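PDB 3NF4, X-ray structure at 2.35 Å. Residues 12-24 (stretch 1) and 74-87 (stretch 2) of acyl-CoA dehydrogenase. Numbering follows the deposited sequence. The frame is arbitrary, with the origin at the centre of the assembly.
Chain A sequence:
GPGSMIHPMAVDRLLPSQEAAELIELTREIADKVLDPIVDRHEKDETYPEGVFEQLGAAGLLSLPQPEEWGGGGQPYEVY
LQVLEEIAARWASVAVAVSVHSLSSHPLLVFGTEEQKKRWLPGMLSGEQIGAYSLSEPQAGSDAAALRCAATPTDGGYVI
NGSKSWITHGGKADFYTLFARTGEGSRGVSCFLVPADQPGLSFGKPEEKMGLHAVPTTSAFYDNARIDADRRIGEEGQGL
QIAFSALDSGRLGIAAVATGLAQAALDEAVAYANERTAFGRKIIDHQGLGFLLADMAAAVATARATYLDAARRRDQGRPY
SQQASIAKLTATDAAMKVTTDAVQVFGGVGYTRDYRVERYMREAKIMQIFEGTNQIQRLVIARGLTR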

ATOM      1  N   ASP A  12      -8.898 -15.200 -22.155  1.00 63.88           N
ATOM      2  CA  ASP A  12     -10.225 -15.833 -22.267  1.00 64.22           C
ATOM      3  C   ASP A  12     -11.318 -14.773 -22.017  1.00 62.75           C
ATOM      4  O   ASP A  12     -11.552 -14.360 -20.870  1.00 61.76           O
ATOM      5  CB  ASP A  12     -10.332 -16.992 -21.256  1.00 64.30           C
ATOM      6  CG  ASP A  12     -11.581 -17.848 -21.451  1.00 68.56           C
ATOM      7  OD1 ASP A  12     -12.334 -17.648 -22.437  1.00 73.18           O
ATOM      8  OD2 ASP A  12     -11.812 -18.750 -20.613  1.00 71.55           O
ATOM      9  N   ARG A  13     -11.983 -14.338 -23.086  1.00 61.81           N
ATOM     10  CA  ARG A  13     -12.882 -13.179 -23.008  1.00 60.24           C
ATOM     11  C   ARG A  13     -14.382 -13.499 -22.899  1.00 60.87           C
ATOM     12  O   ARG A  13     -14.883 -14.411 -23.548  1.00 61.37           O
ATOM     13  CB  ARG A  13     -12.624 -12.228 -24.201  1.00 59.75           C
ATOM     14  CG  ARG A  13     -11.222 -11.596 -24.209  1.00 56.97           C
ATOM     15  CD  ARG A  13     -11.128 -10.347 -25.073  1.00 53.64           C
ATOM     16  NE  ARG A  13      -9.763  -9.817 -25.100  1.00 51.17           N
ATOM     17  CZ  ARG A  13      -9.253  -8.984 -24.182  1.00 50.33           C
ATOM     18  NH1 ARG A  13      -9.998  -8.547 -23.157  1.00 47.03           N
ATOM     19  NH2 ARG A  13      -7.986  -8.583 -24.287  1.00 46.95           N
ATOM     20  N   LEU A  14     -15.103 -12.717 -22.105  1.00 60.70           N
ATOM     21  CA  LEU A  14     -16.563 -12.796 -22.097  1.00 62.31           C
ATOM     22  C   LEU A  14     -17.172 -11.833 -23.136  1.00 63.55           C
ATOM     23  O   LEU A  14     -17.063 -10.605 -23.000  1.00 63.19           O
ATOM     24  CB  LEU A  14     -17.116 -12.494 -20.701  1.00 61.54           C
ATOM     25  CG  LEU A  14     -17.055 -13.546 -19.596  1.00 61.79           C
ATOM     26  CD1 LEU A  14     -17.134 -12.858 -18.217  1.00 61.99           C
ATOM     27  CD2 LEU A  14     -18.181 -14.529 -19.723  1.00 61.43           C
ATOM     28  N   LEU A  15     -17.812 -12.400 -24.158  1.00 65.24           N
ATOM     29  CA  LEU A  15     -18.307 -11.648 -25.315  1.00 66.97           C
ATOM     30  C   LEU A  15     -19.769 -12.009 -25.626  1.00 68.95           C
ATOM     31  O   LEU A  15     -20.158 -13.163 -25.447  1.00 69.35           O
ATOM     32  CB  LEU A  15     -17.419 -11.925 -26.544  1.00 66.90           C
ATOM     33  CG  LEU A  15     -15.958 -11.439 -26.492  1.00 65.91           C
ATOM     34  CD1 LEU A  15     -15.084 -12.173 -27.489  1.00 65.26           C
ATOM     35  CD2 LEU A  15     -15.815  -9.909 -26.652  1.00 63.57           C
ATOM     36  N   PRO A  16     -20.573 -11.033 -26.113  1.00 70.27           N
ATOM     37  CA  PRO A  16     -22.037 -11.210 -26.284  1.00 71.86           C
ATOM     38  C   PRO A  16     -22.499 -12.076 -27.476  1.00 73.76           C
ATOM     39  O   PRO A  16     -23.690 -12.384 -27.571  1.00 75.21           O
ATOM     40  CB  PRO A  16     -22.564  -9.773 -26.454  1.00 71.88           C
ATOM     41  CG  PRO A  16     -21.351  -8.862 -26.283  1.00 71.07           C
ATOM     42  CD  PRO A  16     -20.141  -9.694 -26.540  1.00 69.77           C
ATOM     43  N   SER A  17     -21.594 -12.468 -28.369  1.00 74.10           N
ATOM     44  CA  SER A  17     -21.981 -13.291 -29.521  1.00 75.51           C
ATOM     45  C   SER A  17     -20.773 -13.874 -30.241  1.00 76.01           C
ATOM     46  O   SER A  17     -19.629 -13.481 -29.977  1.00 74.85           O
ATOM     47  CB  SER A  17     -22.784 -12.461 -30.517  1.00 76.63           C
ATOM     48  OG  SER A  17     -21.963 -11.478 -31.130  1.00 76.25           O
ATOM     49  N   GLN A  18     -21.038 -14.795 -31.166  1.00 77.48           N
ATOM     50  CA  GLN A  18     -19.988 -15.395 -31.986  1.00 78.25           C
ATOM     51  C   GLN A  18     -19.361 -14.353 -32.911  1.00 77.75           C
ATOM     52  O   GLN A  18     -18.175 -14.441 -33.236  1.00 77.24           O
ATOM     53  CB  GLN A  18     -20.518 -16.609 -32.782  1.00 80.30           C
ATOM     54  CG  GLN A  18     -19.458 -17.407 -33.604  1.00 83.00           C
ATOM     55  CD  GLN A  18     -18.192 -17.771 -32.797  1.00 85.29           C
ATOM     56  OE1 GLN A  18     -18.270 -18.298 -31.675  1.00 86.48           O
ATOM     57  NE2 GLN A  18     -17.024 -17.486 -33.371  1.00 85.28           N
ATOM     58  N   GLU A  19     -20.162 -13.369 -33.320  1.00 77.81           N
ATOM     59  CA  GLU A  19     -19.709 -12.312 -34.234  1.00 77.52           C
ATOM     60  C   GLU A  19     -18.597 -11.488 -33.571  1.00 75.39           C
ATOM     61  O   GLU A  19     -17.567 -11.206 -34.194  1.00 74.95           O
ATOM     62  CB  GLU A  19     -20.886 -11.409 -34.646  1.00 78.46           C
ATOM     63  N   ALA A  20     -18.817 -11.136 -32.298  1.00 73.17           N
ATOM     64  CA  ALA A  20     -17.847 -10.383 -31.518  1.00 70.93           C
ATOM     65  C   ALA A  20     -16.543 -11.169 -31.351  1.00 69.81           C
ATOM     66  O   ALA A  20     -15.466 -10.589 -31.455  1.00 68.75           O
ATOM     67  CB  ALA A  20     -18.438  -9.962 -30.169  1.00 69.57           C
ATOM     68  N   ALA A  21     -16.647 -12.486 -31.149  1.00 69.60           N
ATOM     69  CA  ALA A  21     -15.478 -13.355 -31.015  1.00 69.31           C
ATOM     70  C   ALA A  21     -14.576 -13.328 -32.244  1.00 70.26           C
ATOM     71  O   ALA A  21     -13.334 -13.324 -32.111  1.00 70.26           O
ATOM     72  CB  ALA A  21     -15.888 -14.789 -30.694  1.00 69.57           C
ATOM     73  N   GLU A  22     -15.191 -13.308 -33.432  1.00 70.82           N
ATOM     74  CA  GLU A  22     -14.450 -13.228 -34.693  1.00 70.72           C
ATOM     75  C   GLU A  22     -13.810 -11.843 -34.909  1.00 69.13           C
ATOM     76  O   GLU A  22     -12.747 -11.736 -35.522  1.00 69.23           O
ATOM     77  CB  GLU A  22     -15.350 -13.612 -35.889  1.00 72.70           C
ATOM     78  N   LEU A  23     -14.457 -10.794 -34.406  1.00 67.63           N
ATOM     79  CA  LEU A  23     -13.916  -9.432 -34.506  1.00 66.61           C
ATOM     80  C   LEU A  23     -12.657  -9.297 -33.639  1.00 64.80           C
ATOM     81  O   LEU A  23     -11.692  -8.632 -34.012  1.00 63.53           O
ATOM     82  CB  LEU A  23     -14.971  -8.384 -34.115  1.00 66.34           C
ATOM     83  CG  LEU A  23     -14.514  -6.920 -33.985  1.00 65.68           C
ATOM     84  CD1 LEU A  23     -14.078  -6.355 -35.362  1.00 66.87           C
ATOM     85  CD2 LEU A  23     -15.564  -6.048 -33.345  1.00 63.58           C
ATOM     86  N   ILE A  24     -12.673  -9.954 -32.484  1.00 64.41           N
ATOM     87  CA  ILE A  24     -11.486 -10.011 -31.644  1.00 63.49           C
ATOM     88  C   ILE A  24     -10.386 -10.748 -32.401  1.00 65.28           C
ATOM     89  O   ILE A  24      -9.230 -10.300 -32.440  1.00 64.46           O
ATOM     90  CB  ILE A  24     -11.786 -10.646 -30.285  1.00 62.04           C
ATOM     91  CG1 ILE A  24     -12.709  -9.720 -29.459  1.00 60.94           C
ATOM     92  CG2 ILE A  24     -10.493 -11.014 -29.540  1.00 60.60           C
ATOM     93  CD1 ILE A  24     -12.061  -8.407 -28.957  1.00 58.32           C
ATOM     94  N   GLY A  74     -21.292   0.231 -35.370  1.00 72.61           N
ATOM     95  CA  GLY A  74     -22.400   0.011 -34.425  1.00 72.58           C
ATOM     96  C   GLY A  74     -22.138  -0.766 -33.126  1.00 70.74           C
ATOM     97  O   GLY A  74     -23.074  -1.088 -32.393  1.00 70.74           O
ATOM     98  N   GLN A  75     -20.876  -1.046 -32.827  1.00 68.67           N
ATOM     99  CA  GLN A  75     -20.519  -1.912 -31.709  1.00 66.88           C
ATOM    100  C   GLN A  75     -20.800  -1.342 -30.309  1.00 65.33           C
ATOM    101  O   GLN A  75     -20.610  -0.143 -30.060  1.00 65.31           O
ATOM    102  CB  GLN A  75     -19.047  -2.321 -31.828  1.00 66.39           C
ATOM    103  CG  GLN A  75     -18.709  -3.076 -33.127  1.00 67.05           C
ATOM    104  CD  GLN A  75     -19.320  -4.473 -33.181  1.00 70.59           C
ATOM    105  OE1 GLN A  75     -19.519  -5.127 -32.153  1.00 70.49           O
ATOM    106  NE2 GLN A  75     -19.609  -4.946 -34.396  1.00 74.04           N
ATOM    107  N   PRO A  76     -21.266  -2.196 -29.383  1.00 64.04           N
ATOM    108  CA  PRO A  76     -21.325  -1.738 -27.988  1.00 62.73           C
ATOM    109  C   PRO A  76     -19.919  -1.618 -27.363  1.00 60.92           C
ATOM    110  O   PRO A  76     -18.948  -2.201 -27.865  1.00 60.14           O
ATOM    111  CB  PRO A  76     -22.149  -2.831 -27.288  1.00 62.15           C
ATOM    112  CG  PRO A  76     -21.960  -4.044 -28.142  1.00 63.00           C
ATOM    113  CD  PRO A  76     -21.857  -3.539 -29.549  1.00 64.34           C
ATOM    114  N   TYR A  77     -19.835  -0.854 -26.284  1.00 60.26           N
ATOM    115  CA  TYR A  77     -18.587  -0.628 -25.555  1.00 59.09           C
ATOM    116  C   TYR A  77     -17.942  -1.899 -24.988  1.00 57.75           C
ATOM    117  O   TYR A  77     -16.724  -2.038 -25.015  1.00 56.03           O
ATOM    118  CB  TYR A  77     -18.773   0.471 -24.500  1.00 58.96           C
ATOM    119  CG  TYR A  77     -18.255   1.819 -24.980  1.00 61.93           C
ATOM    120  CD1 TYR A  77     -18.689   2.380 -26.200  1.00 64.19           C
ATOM    121  CD2 TYR A  77     -17.302   2.523 -24.237  1.00 62.34           C
ATOM    122  CE1 TYR A  77     -18.182   3.633 -26.651  1.00 65.94           C
ATOM    123  CE2 TYR A  77     -16.791   3.771 -24.676  1.00 63.73           C
ATOM    124  CZ  TYR A  77     -17.233   4.316 -25.872  1.00 65.77           C
ATOM    125  OH  TYR A  77     -16.713   5.534 -26.274  1.00 68.93           O
ATOM    126  N   GLU A  78     -18.775  -2.837 -24.545  1.00 57.92           N
ATOM    127  CA  GLU A  78     -18.345  -4.169 -24.100  1.00 57.85           C
ATOM    128  C   GLU A  78     -17.504  -4.902 -25.161  1.00 57.34           C
ATOM    129  O   GLU A  78     -16.675  -5.748 -24.810  1.00 57.30           O
ATOM    130  CB  GLU A  78     -19.581  -4.975 -23.665  1.00 59.09           C
ATOM    131  CG  GLU A  78     -19.372  -6.391 -23.135  1.00 62.46           C
ATOM    132  CD  GLU A  78     -20.702  -7.114 -22.725  1.00 66.64           C
ATOM    133  OE1 GLU A  78     -21.806  -6.810 -23.253  1.00 68.26           O
ATOM    134  OE2 GLU A  78     -20.637  -8.010 -21.857  1.00 69.28           O
ATOM    135  N   VAL A  79     -17.692  -4.570 -26.446  1.00 56.75           N
ATOM    136  CA  VAL A  79     -16.853  -5.120 -27.516  1.00 55.54           C
ATOM    137  C   VAL A  79     -15.774  -4.117 -27.955  1.00 54.89           C
ATOM    138  O   VAL A  79     -14.587  -4.475 -28.040  1.00 54.04           O
ATOM    139  CB  VAL A  79     -17.683  -5.632 -28.768  1.00 57.30           C
ATOM    140  CG1 VAL A  79     -16.777  -6.220 -29.815  1.00 56.56           C
ATOM    141  CG2 VAL A  79     -18.688  -6.663 -28.372  1.00 57.16           C
ATOM    142  N   TYR A  80     -16.163  -2.867 -28.218  1.00 54.12           N
ATOM    143  CA  TYR A  80     -15.177  -1.847 -28.609  1.00 53.66           C
ATOM    144  C   TYR A  80     -13.963  -1.772 -27.662  1.00 51.89           C
ATOM    145  O   TYR A  80     -12.819  -1.816 -28.124  1.00 51.15           O
ATOM    146  CB  TYR A  80     -15.834  -0.465 -28.779  1.00 54.04           C
ATOM    147  CG  TYR A  80     -14.875   0.697 -28.781  1.00 54.13           C
ATOM    148  CD1 TYR A  80     -13.849   0.774 -29.718  1.00 56.79           C
ATOM    149  CD2 TYR A  80     -15.000   1.738 -27.850  1.00 55.33           C
ATOM    150  CE1 TYR A  80     -12.960   1.860 -29.732  1.00 57.15           C
ATOM    151  CE2 TYR A  80     -14.119   2.819 -27.847  1.00 54.17           C
ATOM    152  CZ  TYR A  80     -13.109   2.877 -28.806  1.00 54.93           C
ATOM    153  OH  TYR A  80     -12.229   3.928 -28.841  1.00 54.73           O
ATOM    154  N   LEU A  81     -14.213  -1.694 -26.351  1.00 50.52           N
ATOM    155  CA  LEU A  81     -13.139  -1.516 -25.372  1.00 49.52           C
ATOM    156  C   LEU A  81     -12.139  -2.670 -25.324  1.00 49.36           C
ATOM    157  O   LEU A  81     -10.932  -2.437 -25.079  1.00 48.27           O
ATOM    158  CB  LEU A  81     -13.698  -1.240 -23.967  1.00 49.43           C
ATOM    159  CG  LEU A  81     -14.412   0.105 -23.774  1.00 50.34           C
ATOM    160  CD1 LEU A  81     -15.012   0.245 -22.386  1.00 49.54           C
ATOM    161  CD2 LEU A  81     -13.468   1.280 -24.094  1.00 52.18           C
ATOM    162  N   GLN A  82     -12.635  -3.896 -25.566  1.00 49.41           N
ATOM    163  CA  GLN A  82     -11.796  -5.105 -25.547  1.00 49.09           C
ATOM    164  C   GLN A  82     -10.943  -5.235 -26.840  1.00 50.16           C
ATOM    165  O   GLN A  82      -9.865  -5.856 -26.835  1.00 49.80           O
ATOM    166  CB  GLN A  82     -12.640  -6.385 -25.243  1.00 49.66           C
ATOM    167  CG  GLN A  82     -13.348  -6.409 -23.860  1.00 48.13           C
ATOM    168  CD  GLN A  82     -13.939  -7.780 -23.447  1.00 50.34           C
ATOM    169  OE1 GLN A  82     -13.209  -8.748 -23.182  1.00 50.67           O
ATOM    170  NE2 GLN A  82     -15.258  -7.843 -23.348  1.00 48.02           N
ATOM    171  N   VAL A  83     -11.414  -4.645 -27.943  1.00 51.29           N
ATOM    172  CA  VAL A  83     -10.588  -4.518 -29.156  1.00 52.00           C
ATOM    173  C   VAL A  83      -9.430  -3.534 -28.917  1.00 51.12           C
ATOM    174  O   VAL A  83      -8.269  -3.784 -29.299  1.00 50.56           O
ATOM    175  CB  VAL A  83     -11.400  -4.023 -30.376  1.00 53.65           C
ATOM    176  CG1 VAL A  83     -10.451  -3.619 -31.519  1.00 53.61           C
ATOM    177  CG2 VAL A  83     -12.407  -5.074 -30.832  1.00 53.65           C
ATOM    178  N   LEU A  84      -9.768  -2.411 -28.288  1.00 50.73           N
ATOM    179  CA  LEU A  84      -8.792  -1.421 -27.847  1.00 49.59           C
ATOM    180  C   LEU A  84      -7.743  -2.057 -26.914  1.00 48.60           C
ATOM    181  O   LEU A  84      -6.549  -1.779 -27.025  1.00 48.80           O
ATOM    182  CB  LEU A  84      -9.521  -0.263 -27.164  1.00 49.27           C
ATOM    183  CG  LEU A  84      -8.802   1.092 -27.089  1.00 50.71           C
ATOM    184  CD1 LEU A  84      -8.332   1.567 -28.500  1.00 50.96           C
ATOM    185  CD2 LEU A  84      -9.681   2.146 -26.418  1.00 49.10           C
ATOM    186  N   GLU A  85      -8.181  -2.942 -26.025  1.00 47.97           N
ATOM    187  CA  GLU A  85      -7.254  -3.635 -25.129  1.00 47.38           C
ATOM    188  C   GLU A  85      -6.228  -4.522 -25.881  1.00 47.60           C
ATOM    189  O   GLU A  85      -5.040  -4.562 -25.520  1.00 46.23           O
ATOM    190  CB  GLU A  85      -8.036  -4.450 -24.077  1.00 47.03           C
ATOM    191  CG  GLU A  85      -7.203  -4.853 -22.883  1.00 45.93           C
ATOM    192  CD  GLU A  85      -7.666  -6.114 -22.160  1.00 44.68           C
ATOM    193  OE1 GLU A  85      -8.816  -6.223 -21.669  1.00 43.73           O
ATOM    194  OE2 GLU A  85      -6.822  -6.998 -22.013  1.00 46.69           O
ATOM    195  N   GLU A  86      -6.700  -5.231 -26.911  1.00 48.78           N
ATOM    196  CA  GLU A  86      -5.863  -6.138 -27.710  1.00 49.58           C
ATOM    197  C   GLU A  86      -4.817  -5.343 -28.489  1.00 50.06           C
ATOM    198  O   GLU A  86      -3.643  -5.703 -28.490  1.00 50.58           O
ATOM    199  CB  GLU A  86      -6.711  -7.000 -28.665  1.00 51.46           C
ATOM    200  CG  GLU A  86      -7.590  -8.099 -28.005  1.00 52.43           C
ATOM    201  CD  GLU A  86      -6.792  -9.259 -27.391  1.00 56.01           C
ATOM    202  OE1 GLU A  86      -5.567  -9.360 -27.634  1.00 59.26           O
ATOM    203  OE2 GLU A  86      -7.388 -10.081 -26.652  1.00 57.19           O
ATOM    204  N   ILE A  87      -5.231  -4.249 -29.128  1.00 49.72           N
ATOM    205  CA  ILE A  87      -4.272  -3.307 -29.723  1.00 49.32           C
ATOM    206  C   ILE A  87      -3.176  -2.817 -28.739  1.00 48.20           C
ATOM    207  O   ILE A  87      -1.986  -2.957 -29.042  1.00 48.04           O
ATOM    208  CB  ILE A  87      -4.976  -2.106 -30.395  1.00 49.70           C
ATOM    209  CG1 ILE A  87      -5.878  -2.601 -31.524  1.00 49.57           C
ATOM    210  CG2 ILE A  87      -3.954  -1.075 -30.929  1.00 49.08           C
ATOM    211  CD1 ILE A  87      -6.949  -1.581 -31.948  1.00 49.44           C
TER
HETATM  212  O   HOH W   1     -13.546 -10.777 -20.807  1.00 33.39           O
HETATM  213  O   HOH W   2     -18.323  -8.833 -21.099  1.00 52.98           O

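The two stretches pack in two ways: a loop, residues 12-17, brings polar groups onto helix 77-87, and helix 18-24 then runs nearly parallel to it, with an angle of 19° and a closest axial approach of 10.4 Å. The CA atoms of I24 and V83 lie 6.1 Å apart; the CA-to-CB bond of I24 points sideways, but the end of its side chain comes nearer to the second helix.

R13 is the polar centre. Buried, its guanidinium needs acceptors for its charge and its N-H groups, and acidic residues one turn beyond Q82 supply most of them. R13 NE donates to E86 OE2 at 2.8 Å, and R13 NH2 reaches the same oxygen, E86 OE2, more weakly at 2.9 Å. E85 takes the group with both oxygens: R13 NH1 to E85 OE1 and R13 NH2 to E85 OE2, each 3.0 Å. Both carboxylates lie near the guanidinium plane, where its N-H bonds point, so hydrogen bonds and salt bridges coincide. R13 NH1 also donates to Q82 OE1 at 3.2 Å, while Q82 O lies over one face of the group.

Q82 uses both ends of its amide. Q82 NE2 donates to E78 O within its own helix at 2.9 Å and, weakly, to L14 O at 3.3 Å. Two waters complete the backbone of L14: one accepts from L14 N (2.8 Å) and donates to Q82 OE1 (3.1 Å); the other donates to L14 O (2.9 Å) and to E78 OE2 (2.6 Å).

At the turn into the first helix, S17 OG caps A20 N through a weak bond of 3.4 Å. Apolar contacts flank the cap: V79 CG2 meets P16 CD, just before S17, and A20 CB, in the helix, both at 3.8 Å, while V79 CG1 lies 3.7 Å from L23 CD2. I24 CD1 reaches V83 CG2 at 3.8 Å.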